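Local coordinates for protein gamma-hexachlorocyclohexane dehydrochlorinase (Novosphingobium barchaimii LL02, PDB 5KVB) that probably catalyses two successive dehydrochlorinations that convert the pollutant lindane, by way of a pentachlorocyclohexene, to a tetrachlorocyclohexadiene, at residues A[30-35]-A[76-81]; A[111-116]-A[149-154]. One frame throughout, in Å; residues are numbered along the deposited sequence.

Interaction 1. Residues A[30-35]-A[76-81]; sequences GVDKRQ and HDFIHY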
loop_
_atom_site.group_PDB
_atom_site.type_symbol
_atom_site.label_atom_id
_atom_site.label_comp_id
_atom_site.label_asym_id
_atom_site.label_seq_id
_atom_site.Cartn_x
_atom_site.Cartn_y
_atom_site.Cartn_z
ATOM N N GLY A 30 -0.561 -3.508 15.045
ATOM C CA GLY A 30 -0.305 -3.768 16.458
ATOM C C GLY A 30 0.901 -3.001 16.967
ATOM O O GLY A 30 0.859 -2.419 18.052
ATOM N N VAL A 31 1.970 -2.951 16.179
ATOM C CA VAL A 31 3.166 -2.212 16.597
ATOM C C VAL A 31 2.932 -0.685 16.572
ATOM O O VAL A 31 3.399 0.045 17.459
ATOM C CB VAL A 31 4.383 -2.592 15.717
ATOM C CG1 VAL A 31 5.557 -1.652 15.960
ATOM C CG2 VAL A 31 4.803 -4.028 15.982
ATOM N N ASP A 32 2.188 -0.202 15.580
ATOM C CA ASP A 32 1.953 1.237 15.427
ATOM C C ASP A 32 0.965 1.813 16.437
ATOM O O ASP A 32 1.173 2.911 16.966
ATOM C CB ASP A 32 1.431 1.556 14.023
ATOM C CG ASP A 32 2.492 1.420 12.950
ATOM O OD1 ASP A 32 3.697 1.417 13.288
ATOM O OD2 ASP A 32 2.120 1.342 11.756
ATOM N N LYS A 33 -0.121 1.086 16.665
ATOM C CA LYS A 33 -1.199 1.538 17.547
ATOM C C LYS A 33 -0.923 1.095 18.983
ATOM O O LYS A 33 -1.687 1.421 19.896
ATOM C CB LYS A 33 -2.564 0.997 17.066
ATOM C CG LYS A 33 -3.234 1.778 15.919
ATOM C CD LYS A 33 -2.360 1.908 14.678
ATOM C CE LYS A 33 -3.142 2.504 13.512
ATOM N NZ LYS A 33 -2.208 2.891 12.410
ATOM N N ARG A 34 0.168 0.348 19.167
ATOM C CA ARG A 34 0.546 -0.213 20.469
ATOM C C ARG A 34 -0.637 -0.994 21.066
ATOM O O ARG A 34 -1.028 -0.789 22.222
ATOM C CB ARG A 34 1.058 0.907 21.401
ATOM C CG ARG A 34 2.187 1.709 20.757
ATOM C CD ARG A 34 2.982 2.564 21.737
ATOM N NE ARG A 34 4.118 3.179 21.051
ATOM C CZ ARG A 34 5.016 3.975 21.624
ATOM N NH1 ARG A 34 4.923 4.269 22.913
ATOM N NH2 ARG A 34 6.010 4.470 20.904
ATOM N N GLN A 35 -1.201 -1.890 20.249
ATOM C CA GLN A 35 -2.274 -2.801 20.640
ATOM C C GLN A 35 -1.702 -4.175 20.974
ATOM O O GLN A 35 -1.421 -4.985 20.084
ATOM C CB GLN A 35 -3.327 -2.935 19.525
ATOM C CG GLN A 35 -4.103 -1.652 19.243
ATOM C CD GLN A 35 -4.948 -1.715 17.973
ATOM O OE1 GLN A 35 -4.894 -2.687 17.211
ATOM N NE2 GLN A 35 -5.723 -0.662 17.735
ATOM N N HIS A 76 8.707 8.479 20.034
ATOM C CA HIS A 76 7.482 9.137 20.477
ATOM C C HIS A 76 6.284 8.486 19.793
ATOM O O HIS A 76 5.255 8.231 20.426
ATOM C CB HIS A 76 7.502 10.642 20.170
ATOM C CG HIS A 76 8.507 11.419 20.967
ATOM N ND1 HIS A 76 8.474 11.495 22.343
ATOM C CD2 HIS A 76 9.556 12.180 20.573
ATOM C CE1 HIS A 76 9.470 12.256 22.764
ATOM N NE2 HIS A 76 10.141 12.685 21.711
ATOM N N ASP A 77 6.434 8.229 18.495
ATOM C CA ASP A 77 5.399 7.577 17.705
ATOM C C ASP A 77 5.959 7.289 16.319
ATOM O O ASP A 77 6.969 7.868 15.926
ATOM C CB ASP A 77 4.156 8.459 17.593
ATOM C CG ASP A 77 4.385 9.655 16.706
ATOM O OD1 ASP A 77 4.918 10.672 17.195
ATOM O OD2 ASP A 77 4.058 9.566 15.503
ATOM N N PHE A 78 5.307 6.378 15.595
ATOM C CA PHE A 78 5.645 6.108 14.203
ATOM C C PHE A 78 4.474 5.466 13.476
ATOM O O PHE A 78 3.489 5.074 14.100
ATOM C CB PHE A 78 6.892 5.220 14.097
ATOM C CG PHE A 78 6.882 4.014 15.008
ATOM C CD1 PHE A 78 5.957 2.995 14.845
ATOM C CD2 PHE A 78 7.820 3.895 16.018
ATOM C CE1 PHE A 78 5.967 1.888 15.676
ATOM C CE2 PHE A 78 7.833 2.794 16.850
ATOM C CZ PHE A 78 6.903 1.791 16.682
ATOM N N ILE A 79 4.602 5.367 12.159
ATOM C CA ILE A 79 3.586 4.734 11.325
ATOM C C ILE A 79 4.305 3.901 10.270
ATOM O O ILE A 79 5.291 4.340 9.683
ATOM C CB ILE A 79 2.641 5.797 10.679
ATOM C CG1 ILE A 79 1.581 5.152 9.788
ATOM C CG2 ILE A 79 3.420 6.841 9.879
ATOM C CD1 ILE A 79 0.623 4.188 10.502
ATOM N N HIS A 80 3.824 2.671 10.063
ATOM C CA HIS A 80 4.380 1.760 9.057
ATOM C C HIS A 80 3.367 1.504 7.962
ATOM O O HIS A 80 2.301 0.946 8.227
ATOM C CB HIS A 80 4.765 0.405 9.669
ATOM C CG HIS A 80 5.942 0.449 10.592
ATOM N ND1 HIS A 80 5.872 0.969 11.868
ATOM C CD2 HIS A 80 7.209 -0.009 10.440
ATOM C CE1 HIS A 80 7.054 0.855 12.451
ATOM N NE2 HIS A 80 7.881 0.258 11.608
ATOM N N TYR A 81 3.717 1.886 6.745
ATOM C CA TYR A 81 2.886 1.641 5.570
ATOM C C TYR A 81 3.382 0.397 4.823
ATOM O O TYR A 81 4.468 0.411 4.239
ATOM C CB TYR A 81 2.898 2.862 4.638
ATOM C CG TYR A 81 2.390 4.150 5.272
ATOM C CD1 TYR A 81 1.029 4.362 5.461
ATOM C CD2 TYR A 81 3.272 5.155 5.661
ATOM C CE1 TYR A 81 0.549 5.539 6.038
ATOM C CE2 TYR A 81 2.808 6.326 6.240
ATOM C CZ TYR A 81 1.449 6.516 6.419
ATOM O OH TYR A 81 0.967 7.680 6.984
HETATM O O HOH W 1 1.024 5.776 15.081
HETATM O O HOH W 2 3.230 4.968 17.371
#
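The carboxylate of D32 takes two hydrogen bonds from H80, from ring and backbone. H80 ND1 donates to D32 OD1 over 2.6 Å, on the syn lone pair, and the carboxylate and imidazole planes lie 22° apart. H80 N reaches D32 OD2 over 2.7 Å, also from the syn side but 33° out of the carboxylate plane. D32 CG, anti to its carbonyl carbon (chi1 -72°), comes within 3.4 Å of H80 N. Both oxygens are thus engaged, which fixes the rotation of the carboxylate and holds the ring at ND1. As in a close relative, D32 and H80 are probably active-site residues, H80 as the proton acceptor. An alanine in place of D32 would probably leave H80 ND1 and H80 N without their acceptor and the imidazole freer to turn.

In one of its two conformers the F78 ring brings its edge to D32 OD1, with CD1 at 3.2 Å, and its CE1 packs on V31 CG1 at 3.6 Å. I79 CD1 lies 3.5 Å from D32 OD2 and 3.7 Å from K33 NZ, which forms a salt bridge with D100 of the second subunit. A water bridges D32 O and F78 N. The C-terminal turn of helix 10-33 is thereby fastened to strand 75-89, outermost within the chain; V31 and F78 also meet helix 59-71, while H80 packs on strand 94-107.

Interaction 2. Residues A[111-116]-A[149-154]; sequences NQSILI and IHFVPP
The F151 ring meets strand 113-127 along its CD2–CE2 side: I114 O lies near the ring plane, 4.0 Å from F151 CE2, while S113 CB is 3.7 Å from F151 CD2. The same ring meets Y142 of the second subunit, the two planes being nearly parallel. On the other flat group, the imidazole of H150, the oxygen of a water sits 3.4 Å above one face, displaced toward the rim. On the opposite side from the water the N111 side-chain amide lies above the plane, displaced beyond the ND1–CE1 rim, its own plane turned only 13° from that of the imidazole and its ND2 3.8 Å from H150 CE1.

Between the two rings S113 carries the polar part of the contact. With OG anti to its own carbonyl carbon (chi1 -76°), the hydroxyl accepts the hydrogen bond from F151 N over 3.0 Å, at an N-H...O angle of 163°. S113 OG is also hydrogen-bonded to N106 OD1, so this oxygen joins the tail to two neighbouring strands. The water over H150 adds a second link, accepting from S113 N at 2.9 Å and donating to I149 O. S113 CB lies 3.3 Å from I149 O.

F151 also touches L104 of strand 94-107, and I149 packs on its counterparts in both other subunits. A C-terminal tail, without regular secondary structure here, is thus laid against the beginning of a strand in the curved sheet of an NTF2-like, SnoaL-type fold, where it takes part in the contacts between subunits of the trimer.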
loop_
_atom_site.group_PDB
_atom_site.type_symbol
_atom_site.label_atom_id
_atom_site.label_comp_id
_atom_site.label_asym_id
_atom_site.label_seq_id
_atom_site.Cartn_x
_atom_site.Cartn_y
_atom_site.Cartn_z
ATOM N N ASN A 111 15.419 14.309 19.103
ATOM C CA ASN A 111 14.130 14.801 18.599
ATOM C C ASN A 111 14.043 14.796 17.071
ATOM O O ASN A 111 13.475 15.707 16.471
ATOM C CB ASN A 111 13.847 16.222 19.119
ATOM C CG ASN A 111 12.426 16.689 18.822
ATOM O OD1 ASN A 111 11.464 15.946 19.015
ATOM N ND2 ASN A 111 12.294 17.914 18.319
ATOM N N GLN A 112 14.582 13.752 16.450
ATOM C CA GLN A 112 14.685 13.676 15.001
ATOM C C GLN A 112 13.496 12.973 14.363
ATOM O O GLN A 112 13.020 11.964 14.880
ATOM C CB GLN A 112 15.953 12.923 14.598
ATOM C CG GLN A 112 17.229 13.485 15.184
ATOM C CD GLN A 112 18.419 12.591 14.914
ATOM O OE1 GLN A 112 18.826 11.800 15.768
ATOM N NE2 GLN A 112 18.979 12.706 13.726
ATOM N N SER A 113 13.033 13.489 13.232
ATOM C CA SER A 113 12.104 12.712 12.415
ATOM C C SER A 113 12.913 11.865 11.439
ATOM O O SER A 113 13.941 12.302 10.922
ATOM C CB SER A 113 11.114 13.608 11.671
ATOM O OG SER A 113 10.109 14.105 12.542
ATOM N N ILE A 114 12.436 10.645 11.199
ATOM C CA ILE A 114 13.172 9.633 10.441
ATOM C C ILE A 114 12.282 9.009 9.366
ATOM O O ILE A 114 11.096 8.763 9.611
ATOM C CB ILE A 114 13.675 8.487 11.358
ATOM C CG1 ILE A 114 14.459 9.030 12.560
ATOM C CG2 ILE A 114 14.504 7.462 10.566
ATOM C CD1 ILE A 114 15.793 9.627 12.203
ATOM N N LEU A 115 12.847 8.770 8.187
ATOM C CA LEU A 115 12.201 7.935 7.174
ATOM C C LEU A 115 12.971 6.634 7.050
ATOM O O LEU A 115 14.192 6.637 6.841
ATOM C CB LEU A 115 12.148 8.654 5.819
ATOM C CG LEU A 115 11.426 7.962 4.653
ATOM C CD1 LEU A 115 10.815 8.991 3.709
ATOM C CD2 LEU A 115 12.347 7.031 3.875
ATOM N N ILE A 116 12.251 5.521 7.164
ATOM C CA ILE A 116 12.838 4.192 7.047
ATOM C C ILE A 116 12.198 3.453 5.869
ATOM O O ILE A 116 10.964 3.448 5.722
ATOM C CB ILE A 116 12.642 3.370 8.343
ATOM C CG1 ILE A 116 13.400 4.002 9.515
ATOM C CG2 ILE A 116 13.106 1.930 8.162
ATOM C CD1 ILE A 116 13.022 3.421 10.875
ATOM N N ILE A 149 12.743 18.857 9.084
ATOM C CA ILE A 149 11.374 18.349 9.033
ATOM C C ILE A 149 11.026 17.615 10.316
ATOM O O ILE A 149 11.766 16.730 10.749
ATOM C CB ILE A 149 11.167 17.398 7.830
ATOM C CG1 ILE A 149 11.304 18.171 6.518
ATOM C CG2 ILE A 149 9.803 16.702 7.909
ATOM C CD1 ILE A 149 11.346 17.296 5.292
ATOM N N HIS A 150 9.907 17.990 10.925
ATOM C CA HIS A 150 9.416 17.311 12.113
ATOM C C HIS A 150 7.940 16.981 11.942
ATOM O O HIS A 150 7.114 17.875 11.714
ATOM C CB HIS A 150 9.636 18.166 13.364
ATOM C CG HIS A 150 11.078 18.354 13.710
ATOM N ND1 HIS A 150 11.797 17.429 14.438
ATOM C CD2 HIS A 150 11.940 19.355 13.411
ATOM C CE1 HIS A 150 13.041 17.856 14.576
ATOM N NE2 HIS A 150 13.152 19.021 13.962
ATOM N N PHE A 151 7.608 15.696 12.052
ATOM C CA PHE A 151 6.224 15.266 11.893
ATOM C C PHE A 151 5.414 15.698 13.106
ATOM O O PHE A 151 5.684 15.272 14.229
ATOM C CB PHE A 151 6.126 13.746 11.693
ATOM C CG PHE A 151 6.863 13.243 10.483
ATOM C CD1 PHE A 151 6.573 13.743 9.217
ATOM C CD2 PHE A 151 7.848 12.274 10.607
ATOM C CE1 PHE A 151 7.257 13.289 8.102
ATOM C CE2 PHE A 151 8.534 11.808 9.500
ATOM C CZ PHE A 151 8.242 12.311 8.241
ATOM N N VAL A 152 4.427 16.553 12.870
ATOM C CA VAL A 152 3.602 17.112 13.934
ATOM C C VAL A 152 2.101 16.950 13.640
ATOM O O VAL A 152 1.702 16.879 12.480
ATOM C CB VAL A 152 3.918 18.617 14.135
ATOM C CG1 VAL A 152 5.315 18.801 14.700
ATOM C CG2 VAL A 152 3.778 19.370 12.819
ATOM N N PRO A 153 1.264 16.905 14.690
ATOM C CA PRO A 153 -0.192 16.846 14.516
ATOM C C PRO A 153 -0.768 18.179 14.029
ATOM O O PRO A 153 -0.064 19.190 14.083
ATOM C CB PRO A 153 -0.693 16.506 15.923
ATOM C CG PRO A 153 0.347 17.063 16.826
ATOM C CD PRO A 153 1.652 16.876 16.113
ATOM N N PRO A 154 -2.021 18.181 13.541
ATOM C CA PRO A 154 -2.674 19.431 13.139
ATOM C C PRO A 154 -2.768 20.411 14.301
ATOM O O PRO A 154 -2.884 19.919 15.422
ATOM C CB PRO A 154 -4.073 18.979 12.707
ATOM C CG PRO A 154 -3.920 17.561 12.341
ATOM C CD PRO A 154 -2.864 17.006 13.254
HETATM O O HOH W 3 14.088 15.864 11.957
#

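From the N terminus, helix 10-33 runs into segment 30-35, and interaction 1 closes the first loop when the chain, having passed through the short strands and helix 59-71, enters strand 75-89. Strand 94-107 follows before interaction 2 opens at 111-116; it closes only at 149-154, after strands 113-127 and 130-145. The two loops therefore lie in series, neither nested nor crossed. Their centres are about 14 Å apart, and they reach the same sheet without touching. Interaction 1 ties the end of the long helix to an outer strand, interaction 2 the C-terminal tail to an inner one, and N106 of strand 94-107 bonds to both. Each also touches the second subunit.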